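Local coordinates for Glyoxalase/bleomycin resistance protein/dioxygenase (Nostoc punctiforme PCC 73102, PDB 3KOL) that binds a metal ion, cobalt in this crystal, and is probably an enzyme of the glyoxalase/dioxygenase (vicinal oxygen chelate) superfamily whose reaction is not established, at residues Arg34-Gly38 / Thr39-Leu43; Ala112-Val115 / Ile116-Lys120. All blocks are in the same frame, centred on the assembly; numbering follows the deposited sequence.

Contact 1: Arg34-Gly38 / Thr39-Leu43; sequences RYFYG and TILGL
The last turns of helix 30-40, in the first βαβββ unit of a vicinal oxygen chelate fold, widen from alpha to pi spacing, and i+5 bonds are the evidence. Ile-40 N reaches Tyr-35 O at 2.9 Å, the donor lying almost straight beyond the carbonyl (C=O...N 174°), and Leu-41 N reaches Phe-36 O at 3.0 Å. One residue earlier, Thr-39 N makes two weak bonds, to Arg-34 O and Tyr-35 O. Past the helix Gly-42 takes a positive phi of 71°, and the returning chain brings Leu-43 N to Tyr-37 O, 3.1 Å away and in the carbonyl plane. One water donates to Leu-43 O and, weakly, to Gly-38 O, tying the two ends of this turn.

With chi1 at -164°, Tyr-35 CG stands anti to the backbone N and beside the carbonyl carbon, where the ring meets the next turn: Thr-39 CG2 sits over one face, 4.1 Å from the centroid, a CH-pi contact. Ile-40 CD1 meets the same ring obliquely, 3.7 Å from Tyr-35 CE2. Leu-41 CD1 bridges two rings, at 3.9 Å from Phe-36 CE2 and 4.0 Å from Tyr-37 CD1.

Outside the turn, Tyr-37 lies on Leu-75 and Leu-77 of strand 74-79, its OH bonded to Asp-140; Phe-36 and Tyr-37 both touch Ile-146 of strand 145-150, and Leu-41 and Leu-43 pack on Leu-17 of the second subunit.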
loop_
_atom_site.group_PDB
_atom_site.type_symbol
_atom_site.label_atom_id
_atom_site.label_comp_id
_atom_site.label_asym_id
_atom_site.label_seq_id
_atom_site.Cartn_x
_atom_site.Cartn_y
_atom_site.Cartn_z
ATOM N N ARG A 34 -10.884 4.323 11.971
ATOM C CA ARG A 34 -10.104 5.397 12.592
ATOM C C ARG A 34 -9.621 4.873 13.944
ATOM O O ARG A 34 -8.515 5.175 14.384
ATOM C CB ARG A 34 -10.951 6.654 12.836
ATOM C CG ARG A 34 -11.360 7.420 11.591
ATOM C CD ARG A 34 -12.091 8.723 11.961
ATOM N NE ARG A 34 -11.223 9.680 12.654
ATOM C CZ ARG A 34 -11.317 9.989 13.945
ATOM N NH1 ARG A 34 -12.248 9.421 14.703
ATOM N NH2 ARG A 34 -10.488 10.875 14.481
ATOM N N TYR A 35 -10.460 4.085 14.606
ATOM C CA TYR A 35 -10.084 3.538 15.905
ATOM C C TYR A 35 -8.917 2.560 15.753
ATOM O O TYR A 35 -7.943 2.602 16.506
ATOM C CB TYR A 35 -11.269 2.813 16.540
ATOM C CG TYR A 35 -11.075 2.557 18.017
ATOM C CD1 TYR A 35 -11.255 3.577 18.950
ATOM C CD2 TYR A 35 -10.679 1.302 18.480
ATOM C CE1 TYR A 35 -11.046 3.354 20.311
ATOM C CE2 TYR A 35 -10.464 1.068 19.839
ATOM C CZ TYR A 35 -10.650 2.099 20.747
ATOM O OH TYR A 35 -10.444 1.870 22.087
ATOM N N PHE A 36 -9.031 1.679 14.768
ATOM C CA PHE A 36 -8.007 0.672 14.490
ATOM C C PHE A 36 -6.658 1.306 14.138
ATOM O O PHE A 36 -5.661 1.077 14.815
ATOM C CB PHE A 36 -8.474 -0.207 13.325
ATOM C CG PHE A 36 -7.543 -1.345 12.994
ATOM C CD1 PHE A 36 -7.565 -2.521 13.739
ATOM C CD2 PHE A 36 -6.676 -1.255 11.910
ATOM C CE1 PHE A 36 -6.739 -3.594 13.403
ATOM C CE2 PHE A 36 -5.843 -2.320 11.564
ATOM C CZ PHE A 36 -5.875 -3.492 12.309
ATOM N N TYR A 37 -6.627 2.103 13.070
ATOM C CA TYR A 37 -5.383 2.723 12.623
ATOM C C TYR A 37 -4.855 3.862 13.486
ATOM O O TYR A 37 -3.657 3.939 13.737
ATOM C CB TYR A 37 -5.539 3.207 11.175
ATOM C CG TYR A 37 -5.650 2.065 10.186
ATOM C CD1 TYR A 37 -4.543 1.273 9.886
ATOM C CD2 TYR A 37 -6.866 1.752 9.585
ATOM C CE1 TYR A 37 -4.642 0.191 9.010
ATOM C CE2 TYR A 37 -6.983 0.667 8.708
ATOM C CZ TYR A 37 -5.865 -0.106 8.425
ATOM O OH TYR A 37 -5.979 -1.177 7.564
ATOM N N GLY A 38 -5.744 4.741 13.940
ATOM C CA GLY A 38 -5.301 5.867 14.747
ATOM C C GLY A 38 -5.149 5.605 16.236
ATOM O O GLY A 38 -4.111 5.910 16.830
ATOM N N THR A 39 -6.173 5.034 16.853
ATOM C CA THR A 39 -6.128 4.790 18.287
ATOM C C THR A 39 -5.288 3.593 18.713
ATOM O O THR A 39 -4.391 3.720 19.556
ATOM C CB THR A 39 -7.551 4.647 18.851
ATOM O OG1 THR A 39 -8.287 5.845 18.563
ATOM C CG2 THR A 39 -7.516 4.435 20.364
ATOM N N ILE A 40 -5.570 2.430 18.141
ATOM C CA ILE A 40 -4.825 1.228 18.501
ATOM C C ILE A 40 -3.417 1.179 17.912
ATOM O O ILE A 40 -2.450 1.004 18.648
ATOM C CB ILE A 40 -5.590 -0.037 18.082
ATOM C CG1 ILE A 40 -6.922 -0.105 18.837
ATOM C CG2 ILE A 40 -4.744 -1.278 18.369
ATOM C CD1 ILE A 40 -7.871 -1.184 18.343
ATOM N N LEU A 41 -3.292 1.341 16.597
ATOM C CA LEU A 41 -1.971 1.295 15.972
ATOM C C LEU A 41 -1.163 2.585 16.155
ATOM O O LEU A 41 0.020 2.640 15.819
ATOM C CB LEU A 41 -2.100 0.956 14.485
ATOM C CG LEU A 41 -2.725 -0.408 14.162
ATOM C CD1 LEU A 41 -2.516 -0.708 12.697
ATOM C CD2 LEU A 41 -2.084 -1.501 15.004
ATOM N N GLY A 42 -1.811 3.622 16.677
ATOM C CA GLY A 42 -1.122 4.876 16.936
ATOM C C GLY A 42 -0.692 5.775 15.787
ATOM O O GLY A 42 0.116 6.677 16.000
ATOM N N LEU A 43 -1.205 5.558 14.578
ATOM C CA LEU A 43 -0.818 6.427 13.463
ATOM C C LEU A 43 -1.380 7.832 13.681
ATOM O O LEU A 43 -2.547 8.003 14.046
ATOM C CB LEU A 43 -1.309 5.861 12.126
ATOM C CG LEU A 43 -0.707 4.503 11.741
ATOM C CD1 LEU A 43 -1.346 3.999 10.449
ATOM C CD2 LEU A 43 0.805 4.643 11.565
HETATM O O HOH W 1 -4.311 9.045 15.854
#

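Contact 2: Ala112-Val115 / Ile116-Lys120; sequences AVTV and IGENK
Val-115 O is gripped twice by Asn-119, through backbone N at 3.1 Å and through side-chain ND2 at 2.9 Å, the two donors approaching from opposite faces of the carbonyl plane. Asn-119 chi1 of -79° sets CG next to its own backbone N, which lets the amide turn back to the preceding turn; Val-115 O then lies in the amide plane of Asn-119, and the ND2-H...O angle is 163°. ND2 also passes 3.7 Å from Val-115 CG1, the two side chains running alongside each other. Its other bond goes to Ser-10 O of the second subunit.

These residues close helix 109-118 with a Schellman motif: Lys-120, at positive phi, is the C' residue, its N bonds to Gly-117 O at 2.9 Å, and Ile-121 N bonds to Ile-116 O. Before it the alpha pattern is regular, with successive i+4 bonds from Ile-116 N to Ala-112 O, Gly-117 N to Val-113 O and Glu-118 N to Thr-114 O, the last at 2.8 Å.

Thr-114 and Glu-118 also lie side by side, Thr-114 CG2 being 3.5 Å from Glu-118 OE2. Their polar ends turn to other partners, Thr-114 OG1 to Asp-110 O and Glu-118 OE1 to Ser-10 OG of the second subunit. Ile-116 folds CG1 back alongside the helix (chi1 -67°), 3.2 Å from Ala-112 O, while its side chain packs on Val-136 and Phe-138 of strand 134-139 and on Ile-123 of strand 123-129.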
loop_
_atom_site.group_PDB
_atom_site.type_symbol
_atom_site.label_atom_id
_atom_site.label_comp_id
_atom_site.label_asym_id
_atom_site.label_seq_id
_atom_site.Cartn_x
_atom_site.Cartn_y
_atom_site.Cartn_z
ATOM N N ALA A 112 3.843 -4.291 20.611
ATOM C CA ALA A 112 2.844 -4.302 19.546
ATOM C C ALA A 112 2.003 -5.570 19.619
ATOM O O ALA A 112 0.778 -5.525 19.495
ATOM C CB ALA A 112 3.526 -4.202 18.179
ATOM N N VAL A 113 2.661 -6.706 19.824
ATOM C CA VAL A 113 1.949 -7.978 19.921
ATOM C C VAL A 113 0.995 -7.923 21.119
ATOM O O VAL A 113 -0.152 -8.365 21.034
ATOM C CB VAL A 113 2.945 -9.162 20.090
ATOM C CG1 VAL A 113 2.202 -10.445 20.378
ATOM C CG2 VAL A 113 3.775 -9.317 18.823
ATOM N N THR A 114 1.470 -7.365 22.227
ATOM C CA THR A 114 0.652 -7.254 23.434
ATOM C C THR A 114 -0.531 -6.307 23.196
ATOM O O THR A 114 -1.640 -6.560 23.657
ATOM C CB THR A 114 1.500 -6.749 24.622
ATOM O OG1 THR A 114 2.589 -7.661 24.845
ATOM C CG2 THR A 114 0.657 -6.657 25.884
ATOM N N VAL A 115 -0.289 -5.219 22.469
ATOM C CA VAL A 115 -1.344 -4.251 22.156
ATOM C C VAL A 115 -2.445 -4.940 21.359
ATOM O O VAL A 115 -3.629 -4.764 21.634
ATOM C CB VAL A 115 -0.772 -3.061 21.345
ATOM C CG1 VAL A 115 -1.901 -2.270 20.680
ATOM C CG2 VAL A 115 0.033 -2.161 22.275
ATOM N N ILE A 116 -2.050 -5.731 20.365
ATOM C CA ILE A 116 -3.013 -6.456 19.542
ATOM C C ILE A 116 -3.855 -7.378 20.424
ATOM O O ILE A 116 -5.072 -7.495 20.246
ATOM C CB ILE A 116 -2.290 -7.303 18.475
ATOM C CG1 ILE A 116 -1.596 -6.378 17.470
ATOM C CG2 ILE A 116 -3.279 -8.233 17.785
ATOM C CD1 ILE A 116 -0.646 -7.101 16.527
ATOM N N GLY A 117 -3.195 -8.028 21.377
ATOM C CA GLY A 117 -3.889 -8.932 22.278
ATOM C C GLY A 117 -4.841 -8.222 23.227
ATOM O O GLY A 117 -5.991 -8.632 23.380
ATOM N N GLU A 118 -4.370 -7.157 23.871
ATOM C CA GLU A 118 -5.214 -6.423 24.806
ATOM C C GLU A 118 -6.433 -5.812 24.132
ATOM O O GLU A 118 -7.461 -5.590 24.778
ATOM C CB GLU A 118 -4.410 -5.330 25.513
ATOM C CG GLU A 118 -3.573 -5.857 26.663
ATOM C CD GLU A 118 -2.863 -4.766 27.428
ATOM O OE1 GLU A 118 -3.490 -3.717 27.694
ATOM O OE2 GLU A 118 -1.681 -4.961 27.780
ATOM N N ASN A 119 -6.327 -5.546 22.832
ATOM C CA ASN A 119 -7.440 -4.965 22.090
ATOM C C ASN A 119 -8.262 -6.032 21.379
ATOM O O ASN A 119 -9.082 -5.737 20.507
ATOM C CB ASN A 119 -6.916 -3.926 21.100
ATOM C CG ASN A 119 -6.597 -2.611 21.776
ATOM O OD1 ASN A 119 -7.494 -1.811 22.051
ATOM N ND2 ASN A 119 -5.325 -2.392 22.078
ATOM N N LYS A 120 -8.020 -7.277 21.767
ATOM C CA LYS A 120 -8.726 -8.427 21.225
ATOM C C LYS A 120 -8.783 -8.498 19.705
ATOM O O LYS A 120 -9.817 -8.826 19.117
ATOM C CB LYS A 120 -10.137 -8.486 21.821
ATOM C CG LYS A 120 -10.131 -8.585 23.342
ATOM C CD LYS A 120 -11.533 -8.760 23.911
ATOM C CE LYS A 120 -11.496 -8.891 25.425
ATOM N NZ LYS A 120 -10.903 -7.690 26.078
#

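How the contacts relate
The two contacts are the C-terminal ends of helices 30-40 and 109-118, one from each of the chain's two four-stranded sheet units, with centres 12 Å apart. They meet through Ile-40: its CG2 lies 3.8 Å from Val-115 CG1, and its CG1 lies 3.7 Å from Asn-119 OD1, so Ile-40 of contact 1 packs on the Val-115/Asn-119 side of contact 2. The metal site seen in this crystal includes His-99 and Glu-147, residues of neither contact. From the side chain of Leu-43 in contact 1 a bound cobalt ion is about 11 Å away, and from that of Ile-116 in contact 2 about 14 Å. Both contacts also touch the second subunit.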